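Local coordinates for protein type III restriction-modification enzyme EcoP15I Mod subunit (Escherichia coli, PDB 4ZCF) that methylates one adenine of the DNA site 5'-CAGCAG-3' using S-adenosyl-L-methionine, and joins the Res subunit to form a restriction enzyme, at residues A[133-138]-A[174-179]; A[261-266]-A[382-387]; A[579-584]-A[609-614]. All coordinates share one frame; numbering follows the deposited sequence.

Interaction 1 (A[133-138]-A[174-179]); sequences FVYNDD and WLTFIY
Residues 133-138 run as an extended loop past one flank of helix 171-188, of which 174-179 is an early part; the backbones come nearest at Tyr135 and Phe177, whose CA atoms are 6.8 Å apart. Side chains bridge that gap. Phe133, with CG anti to its backbone N (chi1 169°), carries its ring toward the helix and presents a face to the indole: Trp174 CD1 sits over the centre of the ring, 3.8 Å from Phe133 CZ, and the five-membered ring meets the phenyl edge-to-face with the planes at 66°. The end of the phenyl also reaches the helix backbone, where Phe133 CZ lies 3.7 Å from Trp174 CA. Phe177 joins from further along the helix, its CD2 3.8 Å from Phe133 CE1 with the rings oblique, which completes a three-ring aromatic cluster. In this N6-adenine methyltransferase domain the cluster lies beside the segment 123-126, predicted to bind S-adenosylmethionine; Trp174 NE1 is hydrogen-bonded to Pro125 O, and Phe177 packs on the same proline. Tyr135 stands next to the cluster with its ring edge toward the helix, Tyr135 CD2 being 3.7 Å from Phe177 CB. The phenol is held at its far end, where Tyr135 OH donates to the anti lone pair of Asp137 OD2 at 2.7 Å, an oxygen also bonded to Tyr65 OH of helix 63-71.

Interaction 2 (A[261-266]-A[382-387]); sequences NISDVK and KDYKQK
Tyr384 carries CG anti to its backbone N (chi1 175°), which lays one ring edge along the start of helix 264-279, while Ser263 turns OG beside its own backbone N (chi1 -38°) and so toward that ring. Ser263 occupies the N-cap position of the helix, yet its side chain makes no capping bond; the hydroxyl instead binds a water on the side facing the loop. Ser263 OG donates to this water at 2.5 Å, and the same water donates to Tyr384 O, so a single water links the helix start to the loop between strands 376-380 and 388-389 in the methylase region. The serine oxygen also packs against carbon, Ser263 OG lying 3.5 Å from Gln386 CB and 3.6 Å from Tyr384 CE2.

One turn on, Lys266 CB meets the Tyr384 ring at its edge, 3.8 Å from CD2. From there the lysine chain, with CG anti to the backbone N and a bend at chi2, passes over the loop backbone and brings Lys266 CE to 3.5 Å from Lys382 O. At the exposed end of the contact, Lys385 bends at chi2 and chi3 and crosses Asn261 obliquely, its CE 3.5 Å from Asn261 ND2. Two donors meet there, ND2 and Lys385 NZ, so the touch is one of packing rather than of bonding.

Tyr384 also packs on a phosphate of the bound DNA, and Lys387 NZ forms a salt bridge with Glu240 of the second subunit, which puts this junction at the meeting of DNA and dimer. The Lys266 ammonium folds back onto its own segment, NZ donating to Asn261 O at 2.7 Å, nearly along the C=O axis.

Interaction 3 (A[579-584]-A[609-614]); sequences YLIAPN and VFYGSN
Strands 577-580 and 607-611 lie side by side and parallel, with Tyr579 opposite Val609 and Leu580 opposite Phe610. On the face that carries Tyr579 and Val609, the branched CB of the valine is the bump: Val609 CB meets the tyrosine ring obliquely, 3.9 Å from Tyr579 CD2, and both side chains point the same way. That ring has CG beside the backbone N, and its hydroxyl is bonded to Asp553. The other face has Leu580 and Phe610 touching at their CB atoms. Phe610 takes the crowded chi1 position (68°), so its ring swings off toward strand 639-643, while Leu580 packs on strand 569-574.

Two backbone bonds zip the pair together, Leu580 N to Val609 O at 2.8 Å and Tyr611 N to Leu580 O at 2.9 Å. Just beyond the end of strand 577-580, Ile581 crosses Tyr611, the last residue of the other strand, at an oblique angle: the methyl CG2 of Ile581 sits 4.0 Å from Tyr611 CD2, and Ile581 O lies in the plane of the phenol ring at its edge. The chain then turns, and Asn614 fits its side chain alongside Pro583, CB to CB at 3.8 Å. Reaching further in, Asn614 ND2 donates to Ile581 O at 2.7 Å, almost straight at 176° and in the carbonyl plane, with Ile581 O also lying in the amide plane of Asn614.

Helix 587-598 connects the two strands, making this the strand pair of a beta-alpha-beta unit in the C-terminal domain of the Mod subunit.

The three contacts follow one another along the chain without overlapping: interaction 1 is complete before the chain reaches interaction 2, and interaction 3 comes last. Interactions 1 and 2 both fall in the DNA methylase range, yet their centres are about 43 Å apart, with the middle of the chain between them. Interaction 3 belongs to the C-terminal domain and its separate five-stranded sheet, its centre about 40 Å from that of interaction 1 and about 58 Å from that of interaction 2. The contacts therefore serve different surroundings: interaction 1 lies near the predicted cofactor segment, interaction 2 at the DNA and the second Mod subunit, and interaction 3 beside the Res chain, where Lys759 NZ of the Res chain hydrogen-bonds to Ser613 O.

Interaction 1 (A[133-138]-A[174-179])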
loop_
_atom_site.group_PDB
_atom_site.type_symbol
_atom_site.label_atom_id
_atom_site.label_comp_id
_atom_site.label_asym_id
_atom_site.label_seq_id
_atom_site.Cartn_x
_atom_site.Cartn_y
_atom_site.Cartn_z
ATOM N N PHE A 133 2.516 -27.423 0.334
ATOM C CA PHE A 133 2.795 -26.390 -0.662
ATOM C C PHE A 133 4.035 -26.802 -1.448
ATOM O O PHE A 133 5.083 -27.107 -0.873
ATOM C CB PHE A 133 3.001 -24.971 -0.060
ATOM C CG PHE A 133 3.545 -23.970 -1.074
ATOM C CD1 PHE A 133 2.700 -23.361 -1.999
ATOM C CD2 PHE A 133 4.917 -23.727 -1.175
ATOM C CE1 PHE A 133 3.214 -22.497 -2.985
ATOM C CE2 PHE A 133 5.426 -22.877 -2.168
ATOM C CZ PHE A 133 4.570 -22.280 -3.073
ATOM N N VAL A 134 3.901 -26.742 -2.766
ATOM C CA VAL A 134 4.928 -27.036 -3.756
ATOM C C VAL A 134 4.636 -26.106 -4.920
ATOM O O VAL A 134 3.464 -25.927 -5.259
ATOM C CB VAL A 134 4.983 -28.559 -4.178
ATOM C CG1 VAL A 134 3.604 -29.132 -4.523
ATOM C CG2 VAL A 134 5.952 -28.800 -5.327
ATOM N N TYR A 135 5.669 -25.480 -5.503
ATOM C CA TYR A 135 5.436 -24.670 -6.688
ATOM C C TYR A 135 5.315 -25.627 -7.891
ATOM O O TYR A 135 6.149 -26.538 -8.056
ATOM C CB TYR A 135 6.560 -23.654 -6.972
ATOM C CG TYR A 135 6.172 -22.742 -8.113
ATOM C CD1 TYR A 135 6.374 -23.125 -9.440
ATOM C CD2 TYR A 135 5.464 -21.569 -7.878
ATOM C CE1 TYR A 135 5.885 -22.361 -10.497
ATOM C CE2 TYR A 135 4.993 -20.784 -8.927
ATOM C CZ TYR A 135 5.215 -21.176 -10.231
ATOM O OH TYR A 135 4.734 -20.391 -11.239
ATOM N N ASN A 136 4.280 -25.395 -8.723
ATOM C CA ASN A 136 3.988 -26.114 -9.967
ATOM C C ASN A 136 3.004 -25.280 -10.789
ATOM O O ASN A 136 2.077 -24.687 -10.235
ATOM C CB ASN A 136 3.418 -27.555 -9.715
ATOM C CG ASN A 136 4.459 -28.674 -9.538
ATOM O OD1 ASN A 136 5.540 -28.704 -10.163
ATOM N ND2 ASN A 136 4.139 -29.648 -8.694
ATOM N N ASP A 137 3.220 -25.223 -12.100
ATOM C CA ASP A 137 2.331 -24.532 -13.022
ATOM C C ASP A 137 2.196 -25.323 -14.342
ATOM O O ASP A 137 2.839 -26.369 -14.513
ATOM C CB ASP A 137 2.759 -23.066 -13.236
ATOM C CG ASP A 137 4.097 -22.840 -13.916
ATOM O OD1 ASP A 137 4.395 -23.552 -14.902
ATOM O OD2 ASP A 137 4.797 -21.883 -13.535
ATOM N N ASP A 138 1.351 -24.822 -15.259
ATOM C CA ASP A 138 1.079 -25.426 -16.566
ATOM C C ASP A 138 2.296 -25.314 -17.515
ATOM O O ASP A 138 2.951 -26.328 -17.776
ATOM C CB ASP A 138 -0.189 -24.797 -17.176
ATOM C CG ASP A 138 -0.096 -23.284 -17.333
ATOM O OD1 ASP A 138 -0.084 -22.574 -16.289
ATOM O OD2 ASP A 138 0.072 -22.816 -18.491
ATOM N N TRP A 174 7.686 -19.807 -3.267
ATOM C CA TRP A 174 6.501 -19.149 -2.695
ATOM C C TRP A 174 6.299 -17.732 -3.240
ATOM O O TRP A 174 5.186 -17.399 -3.623
ATOM C CB TRP A 174 6.532 -19.176 -1.167
ATOM C CG TRP A 174 5.206 -18.832 -0.546
ATOM C CD1 TRP A 174 4.192 -19.698 -0.246
ATOM C CD2 TRP A 174 4.749 -17.520 -0.148
ATOM N NE1 TRP A 174 3.140 -19.016 0.332
ATOM C CE2 TRP A 174 3.448 -17.673 0.388
ATOM C CE3 TRP A 174 5.321 -16.231 -0.183
ATOM C CZ2 TRP A 174 2.708 -16.586 0.887
ATOM C CZ3 TRP A 174 4.582 -15.150 0.291
ATOM C CH2 TRP A 174 3.306 -15.332 0.839
ATOM N N LEU A 175 7.374 -16.922 -3.340
ATOM C CA LEU A 175 7.310 -15.554 -3.890
ATOM C C LEU A 175 7.000 -15.536 -5.391
ATOM O O LEU A 175 6.314 -14.628 -5.865
ATOM C CB LEU A 175 8.588 -14.768 -3.584
ATOM C CG LEU A 175 8.885 -14.438 -2.097
ATOM C CD1 LEU A 175 10.334 -14.033 -1.922
ATOM C CD2 LEU A 175 8.009 -13.311 -1.566
ATOM N N THR A 176 7.449 -16.577 -6.131
ATOM C CA THR A 176 7.189 -16.738 -7.567
ATOM C C THR A 176 5.688 -17.005 -7.745
ATOM O O THR A 176 5.088 -16.532 -8.712
ATOM C CB THR A 176 8.082 -17.863 -8.170
ATOM O OG1 THR A 176 9.441 -17.669 -7.771
ATOM C CG2 THR A 176 8.003 -17.938 -9.702
ATOM N N PHE A 177 5.091 -17.759 -6.809
ATOM C CA PHE A 177 3.668 -18.085 -6.812
ATOM C C PHE A 177 2.761 -16.875 -6.522
ATOM O O PHE A 177 1.877 -16.616 -7.340
ATOM C CB PHE A 177 3.365 -19.298 -5.910
ATOM C CG PHE A 177 1.893 -19.566 -5.649
ATOM C CD1 PHE A 177 1.039 -19.927 -6.685
ATOM C CD2 PHE A 177 1.370 -19.469 -4.365
ATOM C CE1 PHE A 177 -0.314 -20.154 -6.447
ATOM C CE2 PHE A 177 0.018 -19.678 -4.133
ATOM C CZ PHE A 177 -0.814 -20.022 -5.174
ATOM N N ILE A 178 2.975 -16.120 -5.401
ATOM C CA ILE A 178 2.094 -14.967 -5.085
ATOM C C ILE A 178 2.262 -13.711 -5.911
ATOM O O ILE A 178 1.255 -13.061 -6.173
ATOM C CB ILE A 178 1.891 -14.630 -3.572
ATOM C CG1 ILE A 178 3.216 -14.526 -2.825
ATOM C CG2 ILE A 178 0.923 -15.606 -2.870
ATOM C CD1 ILE A 178 3.912 -13.204 -2.912
ATOM N N TYR A 179 3.522 -13.296 -6.225
ATOM C CA TYR A 179 3.806 -12.069 -6.985
ATOM C C TYR A 179 2.810 -11.742 -8.125
ATOM O O TYR A 179 2.237 -10.637 -8.089
ATOM C CB TYR A 179 5.274 -12.003 -7.491
ATOM C CG TYR A 179 5.604 -10.704 -8.214
ATOM C CD1 TYR A 179 5.217 -10.500 -9.536
ATOM C CD2 TYR A 179 6.249 -9.658 -7.555
ATOM C CE1 TYR A 179 5.421 -9.280 -10.172
ATOM C CE2 TYR A 179 6.486 -8.440 -8.194
ATOM C CZ TYR A 179 6.069 -8.258 -9.505
ATOM O OH TYR A 179 6.269 -7.067 -10.167
#

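Interaction 2 (A[261-266]-A[382-387])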
loop_
_atom_site.group_PDB
_atom_site.type_symbol
_atom_site.label_atom_id
_atom_site.label_comp_id
_atom_site.label_asym_id
_atom_site.label_seq_id
_atom_site.Cartn_x
_atom_site.Cartn_y
_atom_site.Cartn_z
ATOM N N ASN A 261 -20.503 2.098 13.968
ATOM C CA ASN A 261 -21.468 2.865 14.759
ATOM C C ASN A 261 -22.580 1.968 15.349
ATOM O O ASN A 261 -23.391 2.445 16.144
ATOM C CB ASN A 261 -22.040 4.067 13.988
ATOM C CG ASN A 261 -22.329 5.277 14.876
ATOM O OD1 ASN A 261 -22.545 5.179 16.100
ATOM N ND2 ASN A 261 -22.313 6.463 14.282
ATOM N N ILE A 262 -22.600 0.667 14.977
ATOM C CA ILE A 262 -23.582 -0.287 15.497
ATOM C C ILE A 262 -22.988 -1.442 16.334
ATOM O O ILE A 262 -23.185 -2.616 16.000
ATOM C CB ILE A 262 -24.700 -0.699 14.487
ATOM C CG1 ILE A 262 -24.162 -0.951 13.041
ATOM C CG2 ILE A 262 -25.846 0.322 14.501
ATOM C CD1 ILE A 262 -23.837 -2.439 12.689
ATOM N N SER A 263 -22.274 -1.097 17.438
ATOM C CA SER A 263 -21.672 -2.058 18.372
ATOM C C SER A 263 -22.747 -2.739 19.190
ATOM O O SER A 263 -23.767 -2.122 19.511
ATOM C CB SER A 263 -20.707 -1.375 19.342
ATOM O OG SER A 263 -19.953 -0.340 18.735
ATOM N N ASP A 264 -22.483 -3.986 19.592
ATOM C CA ASP A 264 -23.375 -4.794 20.416
ATOM C C ASP A 264 -23.481 -4.247 21.838
ATOM O O ASP A 264 -24.595 -4.157 22.346
ATOM C CB ASP A 264 -22.928 -6.261 20.407
ATOM C CG ASP A 264 -22.879 -6.867 19.016
ATOM O OD1 ASP A 264 -23.846 -6.654 18.237
ATOM O OD2 ASP A 264 -21.875 -7.543 18.696
ATOM N N VAL A 265 -22.333 -3.870 22.473
ATOM C CA VAL A 265 -22.300 -3.292 23.832
ATOM C C VAL A 265 -22.984 -1.925 23.847
ATOM O O VAL A 265 -23.843 -1.699 24.702
ATOM C CB VAL A 265 -20.891 -3.262 24.498
ATOM C CG1 VAL A 265 -20.932 -2.616 25.892
ATOM C CG2 VAL A 265 -20.314 -4.657 24.602
ATOM N N LYS A 266 -22.619 -1.035 22.897
ATOM C CA LYS A 266 -23.173 0.309 22.736
ATOM C C LYS A 266 -24.707 0.263 22.603
ATOM O O LYS A 266 -25.397 1.029 23.295
ATOM C CB LYS A 266 -22.532 0.994 21.513
ATOM C CG LYS A 266 -23.203 2.287 21.052
ATOM C CD LYS A 266 -23.473 2.214 19.582
ATOM C CE LYS A 266 -24.583 3.143 19.180
ATOM N NZ LYS A 266 -25.294 2.626 17.988
ATOM N N LYS A 382 -24.073 6.352 23.698
ATOM C CA LYS A 382 -24.705 6.342 22.376
ATOM C C LYS A 382 -23.748 6.863 21.306
ATOM O O LYS A 382 -23.864 6.469 20.139
ATOM C CB LYS A 382 -26.014 7.161 22.380
ATOM C CG LYS A 382 -25.866 8.639 22.756
ATOM C CD LYS A 382 -27.204 9.335 22.695
ATOM C CE LYS A 382 -27.221 10.694 23.364
ATOM N NZ LYS A 382 -26.330 11.669 22.680
ATOM N N ASP A 383 -22.810 7.754 21.726
ATOM C CA ASP A 383 -21.783 8.389 20.909
ATOM C C ASP A 383 -20.497 7.552 20.748
ATOM O O ASP A 383 -19.521 8.049 20.188
ATOM C CB ASP A 383 -21.500 9.818 21.412
ATOM C CG ASP A 383 -22.634 10.781 21.091
ATOM O OD1 ASP A 383 -23.037 10.850 19.917
ATOM O OD2 ASP A 383 -23.138 11.437 22.021
ATOM N N TYR A 384 -20.521 6.274 21.201
ATOM C CA TYR A 384 -19.416 5.324 21.133
ATOM C C TYR A 384 -19.273 4.748 19.724
ATOM O O TYR A 384 -20.260 4.316 19.101
ATOM C CB TYR A 384 -19.558 4.201 22.181
ATOM C CG TYR A 384 -18.502 3.121 22.061
ATOM C CD1 TYR A 384 -17.169 3.381 22.382
ATOM C CD2 TYR A 384 -18.827 1.844 21.604
ATOM C CE1 TYR A 384 -16.186 2.404 22.234
ATOM C CE2 TYR A 384 -17.848 0.861 21.445
ATOM C CZ TYR A 384 -16.527 1.150 21.755
ATOM O OH TYR A 384 -15.555 0.192 21.606
ATOM N N LYS A 385 -18.027 4.759 19.233
ATOM C CA LYS A 385 -17.636 4.292 17.915
ATOM C C LYS A 385 -16.541 3.266 18.100
ATOM O O LYS A 385 -15.569 3.552 18.780
ATOM C CB LYS A 385 -17.194 5.477 17.045
ATOM C CG LYS A 385 -18.339 6.485 16.773
ATOM C CD LYS A 385 -18.399 6.978 15.319
ATOM C CE LYS A 385 -18.874 5.953 14.303
ATOM N NZ LYS A 385 -19.094 6.549 12.955
ATOM N N GLN A 386 -16.747 2.036 17.600
ATOM C CA GLN A 386 -15.818 0.919 17.783
ATOM C C GLN A 386 -14.740 0.962 16.739
ATOM O O GLN A 386 -15.043 0.966 15.545
ATOM C CB GLN A 386 -16.584 -0.427 17.766
ATOM C CG GLN A 386 -15.755 -1.722 17.919
ATOM C CD GLN A 386 -15.139 -1.926 19.278
ATOM O OE1 GLN A 386 -13.908 -1.944 19.431
ATOM N NE2 GLN A 386 -15.972 -2.112 20.297
ATOM N N LYS A 387 -13.483 1.011 17.195
ATOM C CA LYS A 387 -12.255 1.020 16.383
ATOM C C LYS A 387 -11.791 -0.421 16.051
ATOM O O LYS A 387 -12.253 -1.403 16.669
ATOM C CB LYS A 387 -11.121 1.728 17.167
ATOM C CG LYS A 387 -10.623 0.916 18.365
ATOM C CD LYS A 387 -9.606 1.628 19.197
ATOM C CE LYS A 387 -8.992 0.680 20.189
ATOM N NZ LYS A 387 -8.909 1.264 21.549
HETATM O O HOH W 1 -20.433 1.973 18.026
#

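Interaction 3 (A[579-584]-A[609-614])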
loop_
_atom_site.group_PDB
_atom_site.type_symbol
_atom_site.label_atom_id
_atom_site.label_comp_id
_atom_site.label_asym_id
_atom_site.label_seq_id
_atom_site.Cartn_x
_atom_site.Cartn_y
_atom_site.Cartn_z
ATOM N N TYR A 579 -24.454 -7.283 -30.062
ATOM C CA TYR A 579 -23.731 -8.430 -30.619
ATOM C C TYR A 579 -24.480 -9.192 -31.703
ATOM O O TYR A 579 -25.615 -9.622 -31.503
ATOM C CB TYR A 579 -23.269 -9.378 -29.492
ATOM C CG TYR A 579 -22.372 -8.690 -28.492
ATOM C CD1 TYR A 579 -22.905 -7.889 -27.478
ATOM C CD2 TYR A 579 -20.987 -8.785 -28.589
ATOM C CE1 TYR A 579 -22.078 -7.224 -26.573
ATOM C CE2 TYR A 579 -20.154 -8.117 -27.695
ATOM C CZ TYR A 579 -20.704 -7.335 -26.693
ATOM O OH TYR A 579 -19.888 -6.673 -25.820
ATOM N N LEU A 580 -23.828 -9.380 -32.848
ATOM C CA LEU A 580 -24.394 -10.156 -33.949
ATOM C C LEU A 580 -23.432 -11.300 -34.239
ATOM O O LEU A 580 -22.474 -11.131 -34.996
ATOM C CB LEU A 580 -24.700 -9.313 -35.207
ATOM C CG LEU A 580 -25.324 -7.938 -35.050
ATOM C CD1 LEU A 580 -25.328 -7.205 -36.370
ATOM C CD2 LEU A 580 -26.712 -8.006 -34.478
ATOM N N ILE A 581 -23.662 -12.446 -33.571
ATOM C CA ILE A 581 -22.840 -13.650 -33.674
ATOM C C ILE A 581 -23.372 -14.611 -34.750
ATOM O O ILE A 581 -22.590 -15.131 -35.545
ATOM C CB ILE A 581 -22.649 -14.369 -32.293
ATOM C CG1 ILE A 581 -22.487 -13.364 -31.114
ATOM C CG2 ILE A 581 -21.530 -15.431 -32.357
ATOM C CD1 ILE A 581 -21.851 -13.856 -29.785
ATOM N N ALA A 582 -24.690 -14.866 -34.749
ATOM C CA ALA A 582 -25.361 -15.803 -35.664
ATOM C C ALA A 582 -25.144 -15.486 -37.167
ATOM O O ALA A 582 -25.032 -14.305 -37.524
ATOM C CB ALA A 582 -26.849 -15.853 -35.348
ATOM N N PRO A 583 -25.077 -16.498 -38.077
ATOM C CA PRO A 583 -24.963 -16.159 -39.503
ATOM C C PRO A 583 -26.347 -15.814 -40.059
ATOM O O PRO A 583 -27.340 -15.853 -39.319
ATOM C CB PRO A 583 -24.374 -17.430 -40.136
ATOM C CG PRO A 583 -24.646 -18.536 -39.157
ATOM C CD PRO A 583 -25.201 -17.959 -37.882
ATOM N N ASN A 584 -26.417 -15.484 -41.357
ATOM C CA ASN A 584 -27.670 -15.189 -42.051
ATOM C C ASN A 584 -28.367 -13.901 -41.613
ATOM O O ASN A 584 -29.594 -13.858 -41.572
ATOM C CB ASN A 584 -28.633 -16.418 -42.101
ATOM C CG ASN A 584 -27.964 -17.706 -42.539
ATOM O OD1 ASN A 584 -27.571 -17.875 -43.702
ATOM N ND2 ASN A 584 -27.787 -18.632 -41.605
ATOM N N VAL A 609 -21.082 -4.943 -32.456
ATOM C CA VAL A 609 -20.021 -5.963 -32.551
ATOM C C VAL A 609 -20.571 -7.210 -33.279
ATOM O O VAL A 609 -21.573 -7.766 -32.859
ATOM C CB VAL A 609 -19.406 -6.326 -31.158
ATOM C CG1 VAL A 609 -18.107 -7.118 -31.297
ATOM C CG2 VAL A 609 -19.197 -5.092 -30.295
ATOM N N PHE A 610 -19.926 -7.634 -34.361
ATOM C CA PHE A 610 -20.386 -8.811 -35.103
ATOM C C PHE A 610 -19.268 -9.832 -35.329
ATOM O O PHE A 610 -18.101 -9.462 -35.447
ATOM C CB PHE A 610 -21.081 -8.410 -36.430
ATOM C CG PHE A 610 -20.153 -7.819 -37.467
ATOM C CD1 PHE A 610 -19.878 -6.456 -37.484
ATOM C CD2 PHE A 610 -19.515 -8.632 -38.397
ATOM C CE1 PHE A 610 -18.968 -5.920 -38.398
ATOM C CE2 PHE A 610 -18.621 -8.089 -39.324
ATOM C CZ PHE A 610 -18.354 -6.738 -39.312
ATOM N N TYR A 611 -19.629 -11.112 -35.385
ATOM C CA TYR A 611 -18.681 -12.200 -35.619
ATOM C C TYR A 611 -18.334 -12.334 -37.130
ATOM O O TYR A 611 -19.156 -12.810 -37.916
ATOM C CB TYR A 611 -19.267 -13.495 -35.035
ATOM C CG TYR A 611 -18.402 -14.723 -35.150
ATOM C CD1 TYR A 611 -17.031 -14.656 -34.934
ATOM C CD2 TYR A 611 -18.962 -15.972 -35.372
ATOM C CE1 TYR A 611 -16.227 -15.794 -35.021
ATOM C CE2 TYR A 611 -18.169 -17.113 -35.486
ATOM C CZ TYR A 611 -16.800 -17.022 -35.297
ATOM O OH TYR A 611 -16.019 -18.152 -35.351
ATOM N N GLY A 612 -17.115 -11.908 -37.490
ATOM C CA GLY A 612 -16.528 -11.916 -38.831
ATOM C C GLY A 612 -16.794 -13.137 -39.686
ATOM O O GLY A 612 -17.335 -13.000 -40.787
ATOM N N SER A 613 -16.457 -14.344 -39.169
ATOM C CA SER A 613 -16.643 -15.643 -39.845
ATOM C C SER A 613 -18.074 -15.906 -40.357
ATOM O O SER A 613 -18.240 -16.608 -41.362
ATOM C CB SER A 613 -16.215 -16.785 -38.931
ATOM O OG SER A 613 -14.893 -17.210 -39.219
ATOM N N ASN A 614 -19.094 -15.359 -39.658
ATOM C CA ASN A 614 -20.512 -15.516 -39.992
ATOM C C ASN A 614 -21.089 -14.326 -40.793
ATOM O O ASN A 614 -22.312 -14.245 -40.995
ATOM C CB ASN A 614 -21.317 -15.771 -38.714
ATOM C CG ASN A 614 -21.105 -17.130 -38.114
ATOM O OD1 ASN A 614 -20.584 -18.056 -38.752
ATOM N ND2 ASN A 614 -21.554 -17.298 -36.879
#